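Local coordinates for MetRS related protein (Pyrococcus horikoshii, PDB 2CWP) that probably binds tRNA through an OB-fold domain related to the tRNA-binding domain of methionyl-tRNA synthetases, at residues R46-I52 / V80-L86; L37-F41 / I67-N71; K64-F68 / L98-E103. The contacts are given in a common frame with arbitrary orientation. Residue numbers count along the deposited sequence, not the author numbering.

Overall arrangement
The three contacts sample one OB-type barrel at different depths. Contact 2 is the buried one: side chains of strands 35-40 and 65-69 meet across the interior, and only carbon atoms touch. Contact 1, partly buried, joins strand 45-50 to the chain around strands 80-82 and 85-86, where backbone groups, polar side chains and water carry much of the attachment. Contact 3 lies at the surface, where loop 98-103 covers the start of strand 65-69 with mixed chemistry. That strand serves both contacts 2 and 3. Contact 1 joins the same interior through Ile48, whose CD1 lies 3.3 Å from CD2 of Phe68, and through Leu86, which packs on Phe66 and Phe68.

Contact 1: residues R46-I52 / V80-L86; sequences RTIVTGI and VESQGML
This contact is a partly hydrated junction where strand 45-50 of an OB-type barrel meets the second strand of the 75-82 hairpin and the short barrel strand 85-86. Strand 80-82 crosses strand 45-50 at -100°, with axes 5.5 Å apart; the chain then turns at Gln83 (phi/psi -104/33) and Gly84 (168/-167), so that 85-86, paired with strand 65-69, passes alongside the end of strand 45-50, consistent with the place where an OB barrel closes. Ile48 CA lies 4.5 Å from Ser82 CA, Thr50 CA 6.4 Å from Leu86 CA.

Gln83 grips Thr47 twice: its N donates to Thr47 O (2.7 Å), and its side chain (m,t) brings OE1 to Thr47 N (2.9 Å). Ser82, with chi1 t, accepts a weak bond from Val49 N at OG (3.3 Å). Gly84 fits because a CB would clash with Ile48 CD1. The Arg46 guanidinium lays one face over the Gln83 carbonyl, CZ to O 3.1 Å. Branched side chains meet at the apolar ends: Val49 CG2 to Val80 CG1 3.7 Å, Ile52 CD1 to Leu86 CD2 4.1 Å.

Around and beyond the turn, water fills the gap: water 1 links Val49 O (2.6 Å) to Leu86 N (2.9 Å), water 2 joins Val49 O, Ser82 OG and Gly84 O, and water 3 bridges Thr50 OG1 and Leu86 O. The seam is thus fastened directly at Thr47, weakly at Val49, and through water farther on.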
# COMPACT_ATOMS: atom_id res chain seq x y z
N ARG A 46 0.09 -5.10 9.51
CA ARG A 46 0.86 -5.77 8.46
C ARG A 46 2.05 -4.94 8.03
O ARG A 46 2.06 -3.71 8.15
CB ARG A 46 -0.04 -6.04 7.26
CG ARG A 46 -1.41 -6.51 7.67
CD ARG A 46 -2.15 -7.15 6.52
NE ARG A 46 -1.48 -8.36 6.07
CZ ARG A 46 -2.02 -9.23 5.24
NH1 ARG A 46 -3.26 -9.02 4.79
NH2 ARG A 46 -1.35 -10.31 4.86
N THR A 47 3.07 -5.62 7.53
CA THR A 47 4.27 -4.97 7.06
C THR A 47 4.16 -4.93 5.56
O THR A 47 4.02 -5.97 4.91
CB THR A 47 5.53 -5.75 7.47
OG1 THR A 47 5.62 -5.76 8.90
CG2 THR A 47 6.79 -5.10 6.89
N ILE A 48 4.22 -3.72 5.01
CA ILE A 48 4.10 -3.55 3.57
C ILE A 48 5.21 -2.69 2.99
O ILE A 48 5.47 -1.58 3.46
CB ILE A 48 2.73 -2.93 3.22
CG1 ILE A 48 1.63 -3.96 3.52
CG2 ILE A 48 2.70 -2.48 1.76
CD1 ILE A 48 0.21 -3.44 3.35
N VAL A 49 5.84 -3.21 1.95
CA VAL A 49 6.91 -2.50 1.27
C VAL A 49 6.39 -1.81 -0.00
O VAL A 49 5.61 -2.39 -0.76
CB VAL A 49 8.06 -3.47 0.91
CG1 VAL A 49 9.18 -2.73 0.19
CG2 VAL A 49 8.59 -4.14 2.18
N THR A 50 6.83 -0.58 -0.23
CA THR A 50 6.46 0.19 -1.42
C THR A 50 7.77 0.81 -1.93
O THR A 50 8.63 1.19 -1.13
CB THR A 50 5.44 1.32 -1.09
OG1 THR A 50 5.10 2.02 -2.29
CG2 THR A 50 6.02 2.29 -0.08
N GLY A 51 7.94 0.92 -3.24
CA GLY A 51 9.18 1.47 -3.77
C GLY A 51 9.04 2.82 -4.43
O GLY A 51 9.40 2.99 -5.59
N ILE A 52 8.55 3.80 -3.69
CA ILE A 52 8.33 5.13 -4.24
C ILE A 52 9.22 6.21 -3.62
O ILE A 52 9.10 7.38 -3.98
CB ILE A 52 6.85 5.54 -4.04
CG1 ILE A 52 6.52 5.57 -2.54
CG2 ILE A 52 5.93 4.55 -4.76
CD1 ILE A 52 5.03 5.66 -2.19
N VAL A 80 12.98 -8.12 3.30
CA VAL A 80 11.81 -7.67 4.06
C VAL A 80 10.53 -8.32 3.55
O VAL A 80 10.21 -8.26 2.36
CB VAL A 80 11.64 -6.14 4.00
CG1 VAL A 80 10.52 -5.72 4.92
CG2 VAL A 80 12.93 -5.46 4.38
N GLU A 81 9.80 -8.95 4.46
CA GLU A 81 8.56 -9.63 4.13
C GLU A 81 7.44 -8.62 3.96
O GLU A 81 7.04 -7.95 4.91
CB GLU A 81 8.22 -10.62 5.25
CG GLU A 81 6.92 -11.41 5.08
CD GLU A 81 7.03 -12.53 4.05
OE1 GLU A 81 7.23 -12.21 2.86
OE2 GLU A 81 6.90 -13.72 4.42
N SER A 82 6.93 -8.50 2.73
CA SER A 82 5.84 -7.59 2.44
C SER A 82 4.53 -8.39 2.42
O SER A 82 4.38 -9.32 1.64
CB SER A 82 6.06 -6.92 1.08
OG SER A 82 4.94 -6.13 0.72
N GLN A 83 3.59 -8.02 3.28
CA GLN A 83 2.31 -8.73 3.37
C GLN A 83 1.15 -7.96 2.72
O GLN A 83 0.01 -8.04 3.18
CB GLN A 83 1.96 -8.98 4.84
CG GLN A 83 3.08 -9.57 5.68
CD GLN A 83 2.73 -9.56 7.16
OE1 GLN A 83 2.63 -8.50 7.78
NE2 GLN A 83 2.54 -10.74 7.73
N GLY A 84 1.43 -7.22 1.66
CA GLY A 84 0.39 -6.47 0.98
C GLY A 84 0.99 -5.49 -0.00
O GLY A 84 2.17 -5.56 -0.32
N MET A 85 0.18 -4.55 -0.49
CA MET A 85 0.69 -3.60 -1.44
C MET A 85 -0.09 -2.29 -1.47
O MET A 85 -1.31 -2.29 -1.61
CB MET A 85 0.70 -4.25 -2.82
CG MET A 85 1.28 -3.40 -3.90
SD MET A 85 1.44 -4.36 -5.42
CE MET A 85 -0.30 -4.48 -5.90
N LEU A 86 0.64 -1.19 -1.35
CA LEU A 86 0.07 0.16 -1.37
C LEU A 86 -0.43 0.53 -2.76
O LEU A 86 0.33 0.47 -3.73
CB LEU A 86 1.12 1.18 -0.92
CG LEU A 86 0.73 2.66 -1.01
CD1 LEU A 86 -0.43 2.94 -0.09
CD2 LEU A 86 1.93 3.55 -0.64
O HOH W 1 3.47 -1.41 -1.88
O HOH W 2 4.44 -5.02 -1.59
O HOH W 3 3.27 0.68 -3.88

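Contact 2: residues L37-F41 / I67-N71; sequences LIVDF and IFVVN
Leu37 opens the first of two segments, extended in strands 37-40 and 67-69 and turning at Phe41 and at Val70-Asn71, that face each other across the interior of an OB barrel, too far apart for backbone pairing: the nearest CA atoms, of Val39 and Phe68, are 9.2 Å apart. With rotamer m,t, Leu37 places CD1 4.0 Å from CE2 of Phe68, at the edge of that ring. Two residues on, Val39 (chi1 t) also points inward; its compact side chain sets CG1 over the Phe68 face, 4.0 Å from the ring centroid, a CH-pi contact. Phe41 (chi1 m) turns its ring edge to the Phe68 face, an offset edge-to-face pair with centroids 5.5 Å apart and planes at 83°. Val70 CG1 makes another CH-pi contact, 4.0 Å from the Phe41 centroid. The rings bridge most of the gap, so short valines on either segment reach a partner. Strand 17-27 pairs with both strands, while Ile48 of strand 45-50 touches both rings and Leu86 of strand 85-86 packs on Phe68.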
# COMPACT_ATOMS: atom_id res chain seq x y z
N LEU A 37 6.53 -0.14 5.54
CA LEU A 37 5.39 0.44 6.24
C LEU A 37 4.82 -0.55 7.24
O LEU A 37 4.79 -1.75 6.99
CB LEU A 37 4.28 0.80 5.26
CG LEU A 37 4.60 1.66 4.03
CD1 LEU A 37 3.47 1.52 3.00
CD2 LEU A 37 4.79 3.10 4.46
N ILE A 38 4.37 -0.04 8.38
CA ILE A 38 3.73 -0.88 9.37
C ILE A 38 2.32 -0.31 9.31
O ILE A 38 2.07 0.84 9.71
CB ILE A 38 4.32 -0.68 10.77
CG1 ILE A 38 5.79 -1.10 10.76
CG2 ILE A 38 3.51 -1.49 11.79
CD1 ILE A 38 6.51 -0.84 12.07
N VAL A 39 1.40 -1.11 8.79
CA VAL A 39 0.03 -0.67 8.58
C VAL A 39 -0.99 -1.35 9.47
O VAL A 39 -1.03 -2.58 9.57
CB VAL A 39 -0.34 -0.89 7.11
CG1 VAL A 39 -1.69 -0.28 6.79
CG2 VAL A 39 0.77 -0.31 6.25
N ASP A 40 -1.83 -0.53 10.10
CA ASP A 40 -2.88 -0.98 10.99
C ASP A 40 -4.20 -1.08 10.22
O ASP A 40 -4.72 -0.06 9.78
CB ASP A 40 -3.03 0.02 12.14
CG ASP A 40 -4.12 -0.36 13.14
OD1 ASP A 40 -5.30 -0.52 12.74
OD2 ASP A 40 -3.81 -0.51 14.33
N PHE A 41 -4.72 -2.30 10.05
CA PHE A 41 -6.00 -2.51 9.36
C PHE A 41 -7.14 -2.78 10.35
O PHE A 41 -8.17 -3.35 9.99
CB PHE A 41 -5.93 -3.70 8.40
CG PHE A 41 -5.02 -3.47 7.24
CD1 PHE A 41 -3.70 -3.90 7.29
CD2 PHE A 41 -5.46 -2.81 6.11
CE1 PHE A 41 -2.83 -3.67 6.23
CE2 PHE A 41 -4.61 -2.58 5.04
CZ PHE A 41 -3.29 -3.01 5.10
N ILE A 67 -5.24 2.89 0.49
CA ILE A 67 -5.81 1.64 0.01
C ILE A 67 -4.67 0.65 -0.13
O ILE A 67 -3.61 0.99 -0.65
CB ILE A 67 -6.41 1.82 -1.36
CG1 ILE A 67 -7.44 2.95 -1.33
CG2 ILE A 67 -6.99 0.49 -1.82
CD1 ILE A 67 -7.85 3.43 -2.73
N PHE A 68 -4.87 -0.57 0.33
CA PHE A 68 -3.85 -1.61 0.24
C PHE A 68 -4.48 -2.92 -0.22
O PHE A 68 -5.59 -3.26 0.24
CB PHE A 68 -3.20 -1.88 1.62
CG PHE A 68 -2.44 -0.72 2.20
CD1 PHE A 68 -3.09 0.26 2.94
CD2 PHE A 68 -1.05 -0.66 2.07
CE1 PHE A 68 -2.37 1.30 3.56
CE2 PHE A 68 -0.32 0.37 2.67
CZ PHE A 68 -0.98 1.35 3.42
N VAL A 69 -3.82 -3.64 -1.12
CA VAL A 69 -4.29 -4.95 -1.56
C VAL A 69 -3.68 -5.87 -0.49
O VAL A 69 -2.45 -5.90 -0.37
CB VAL A 69 -3.70 -5.39 -2.90
CG1 VAL A 69 -4.39 -6.65 -3.36
CG2 VAL A 69 -3.85 -4.31 -3.93
N VAL A 70 -4.50 -6.61 0.24
CA VAL A 70 -4.02 -7.46 1.33
C VAL A 70 -4.07 -9.00 1.22
O VAL A 70 -3.65 -9.70 2.15
CB VAL A 70 -4.72 -7.09 2.66
CG1 VAL A 70 -4.51 -5.61 2.97
CG2 VAL A 70 -6.22 -7.41 2.57
N ASN A 71 -4.59 -9.53 0.11
CA ASN A 71 -4.65 -10.98 -0.02
C ASN A 71 -3.76 -11.47 -1.16
O ASN A 71 -4.14 -12.38 -1.90
CB ASN A 71 -6.11 -11.47 -0.22
CG ASN A 71 -6.69 -11.09 -1.58
OD1 ASN A 71 -6.34 -10.07 -2.17
ND2 ASN A 71 -7.61 -11.92 -2.07

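Contact 3: residues K64-F68 / L98-E103; sequences KKFIF and LIPVPE
On the outside of the OB-type barrel, the irregular loop 98-103 drapes over the start of strand 65-69; the run from Lys65 to Ile67 and that from Leu98 to Glu103 point 123° apart. Leu98 sets CD1 3.8 Å from CZ of Phe66, a buried residue whose broad ring (chi1 m) gives Leu98 and Pro100 an apolar surface. Ile99 O lies near the plane of that ring, 3.4 Å from Phe66 CD2, and water 5 links the same oxygen (2.6 Å) to Ile67 N (2.8 Å). Pro100, lacking an N-H, contributes carbon: CB sits 3.9 Å from Phe66 CE2, and CA makes a CA-H...O contact with Lys65 O (3.4 Å). Val101 N donates to Lys65 O at 2.9 Å, while its methyl CG2 packs 3.8 Å from Ile67 CG1. Water 4 gathers Val101 O, Lys65 N and Glu103 OE1. The long Lys65 side chain, stretched as m,t,t,t, carries an ammonium also bonded to Val105 O: Lys65 NZ donates to Glu103 O at 3.0 Å.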
# COMPACT_ATOMS: atom_id res chain seq x y z
N LYS A 64 -1.18 8.69 7.75
CA LYS A 64 -2.32 8.70 6.82
C LYS A 64 -2.91 7.32 6.52
O LYS A 64 -2.28 6.30 6.78
CB LYS A 64 -1.92 9.33 5.49
CG LYS A 64 -1.06 10.58 5.57
CD LYS A 64 -1.74 11.73 6.27
CE LYS A 64 -1.56 13.01 5.46
NZ LYS A 64 -0.16 13.18 5.00
N LYS A 65 -4.12 7.32 5.96
CA LYS A 65 -4.80 6.11 5.56
C LYS A 65 -4.71 5.99 4.04
O LYS A 65 -4.80 7.00 3.33
CB LYS A 65 -6.28 6.16 5.96
CG LYS A 65 -6.49 6.19 7.47
CD LYS A 65 -7.96 6.13 7.83
CE LYS A 65 -8.12 6.25 9.33
NZ LYS A 65 -9.55 6.24 9.74
N PHE A 66 -4.55 4.76 3.55
CA PHE A 66 -4.46 4.50 2.11
C PHE A 66 -5.11 3.15 1.79
O PHE A 66 -5.47 2.38 2.69
CB PHE A 66 -3.00 4.42 1.64
CG PHE A 66 -2.22 5.66 1.89
CD1 PHE A 66 -1.43 5.77 3.04
CD2 PHE A 66 -2.28 6.72 1.00
CE1 PHE A 66 -0.71 6.95 3.29
CE2 PHE A 66 -1.56 7.90 1.25
CZ PHE A 66 -0.78 8.01 2.40
N ILE A 67 -5.24 2.89 0.49
CA ILE A 67 -5.81 1.64 0.01
C ILE A 67 -4.67 0.65 -0.13
O ILE A 67 -3.61 0.99 -0.65
CB ILE A 67 -6.41 1.82 -1.36
CG1 ILE A 67 -7.44 2.95 -1.33
CG2 ILE A 67 -6.99 0.49 -1.82
CD1 ILE A 67 -7.85 3.43 -2.73
N PHE A 68 -4.87 -0.57 0.33
CA PHE A 68 -3.85 -1.61 0.24
C PHE A 68 -4.48 -2.92 -0.22
O PHE A 68 -5.59 -3.26 0.24
CB PHE A 68 -3.20 -1.88 1.62
CG PHE A 68 -2.44 -0.72 2.20
CD1 PHE A 68 -3.09 0.26 2.94
CD2 PHE A 68 -1.05 -0.66 2.07
CE1 PHE A 68 -2.37 1.30 3.56
CE2 PHE A 68 -0.32 0.37 2.67
CZ PHE A 68 -0.98 1.35 3.42
N LEU A 98 0.21 9.88 -4.37
CA LEU A 98 -0.50 9.16 -3.32
C LEU A 98 -2.00 9.39 -3.49
O LEU A 98 -2.43 10.40 -4.03
CB LEU A 98 -0.10 9.66 -1.92
CG LEU A 98 1.33 9.35 -1.47
CD1 LEU A 98 1.52 9.86 -0.05
CD2 LEU A 98 1.58 7.85 -1.55
N ILE A 99 -2.77 8.41 -3.03
CA ILE A 99 -4.23 8.50 -3.05
C ILE A 99 -4.63 8.25 -1.60
O ILE A 99 -4.89 7.11 -1.19
CB ILE A 99 -4.90 7.42 -3.95
CG1 ILE A 99 -4.47 7.59 -5.41
CG2 ILE A 99 -6.43 7.52 -3.84
CD1 ILE A 99 -4.98 6.46 -6.32
N PRO A 100 -4.66 9.31 -0.79
CA PRO A 100 -5.06 9.06 0.60
C PRO A 100 -6.57 8.81 0.69
O PRO A 100 -7.34 9.28 -0.13
CB PRO A 100 -4.65 10.35 1.32
CG PRO A 100 -4.81 11.42 0.24
CD PRO A 100 -4.21 10.71 -0.98
N VAL A 101 -6.97 8.04 1.70
CA VAL A 101 -8.38 7.74 1.96
C VAL A 101 -8.84 8.84 2.95
O VAL A 101 -8.06 9.25 3.80
CB VAL A 101 -8.49 6.34 2.62
CG1 VAL A 101 -9.90 6.07 3.10
CG2 VAL A 101 -8.02 5.27 1.62
N PRO A 102 -10.09 9.34 2.84
CA PRO A 102 -10.52 10.38 3.79
C PRO A 102 -10.32 9.91 5.24
O PRO A 102 -10.43 8.72 5.54
CB PRO A 102 -12.00 10.57 3.46
CG PRO A 102 -12.07 10.21 2.02
CD PRO A 102 -11.18 9.00 1.91
N GLU A 103 -10.03 10.84 6.14
CA GLU A 103 -9.78 10.49 7.54
C GLU A 103 -10.96 9.77 8.21
O GLU A 103 -10.76 8.94 9.10
CB GLU A 103 -9.41 11.74 8.34
CG GLU A 103 -8.31 11.51 9.35
CD GLU A 103 -6.93 11.52 8.72
OE1 GLU A 103 -6.65 10.65 7.87
OE2 GLU A 103 -6.13 12.41 9.07
O HOH W 4 -5.64 9.83 5.25
O HOH W 5 -4.36 4.56 -1.60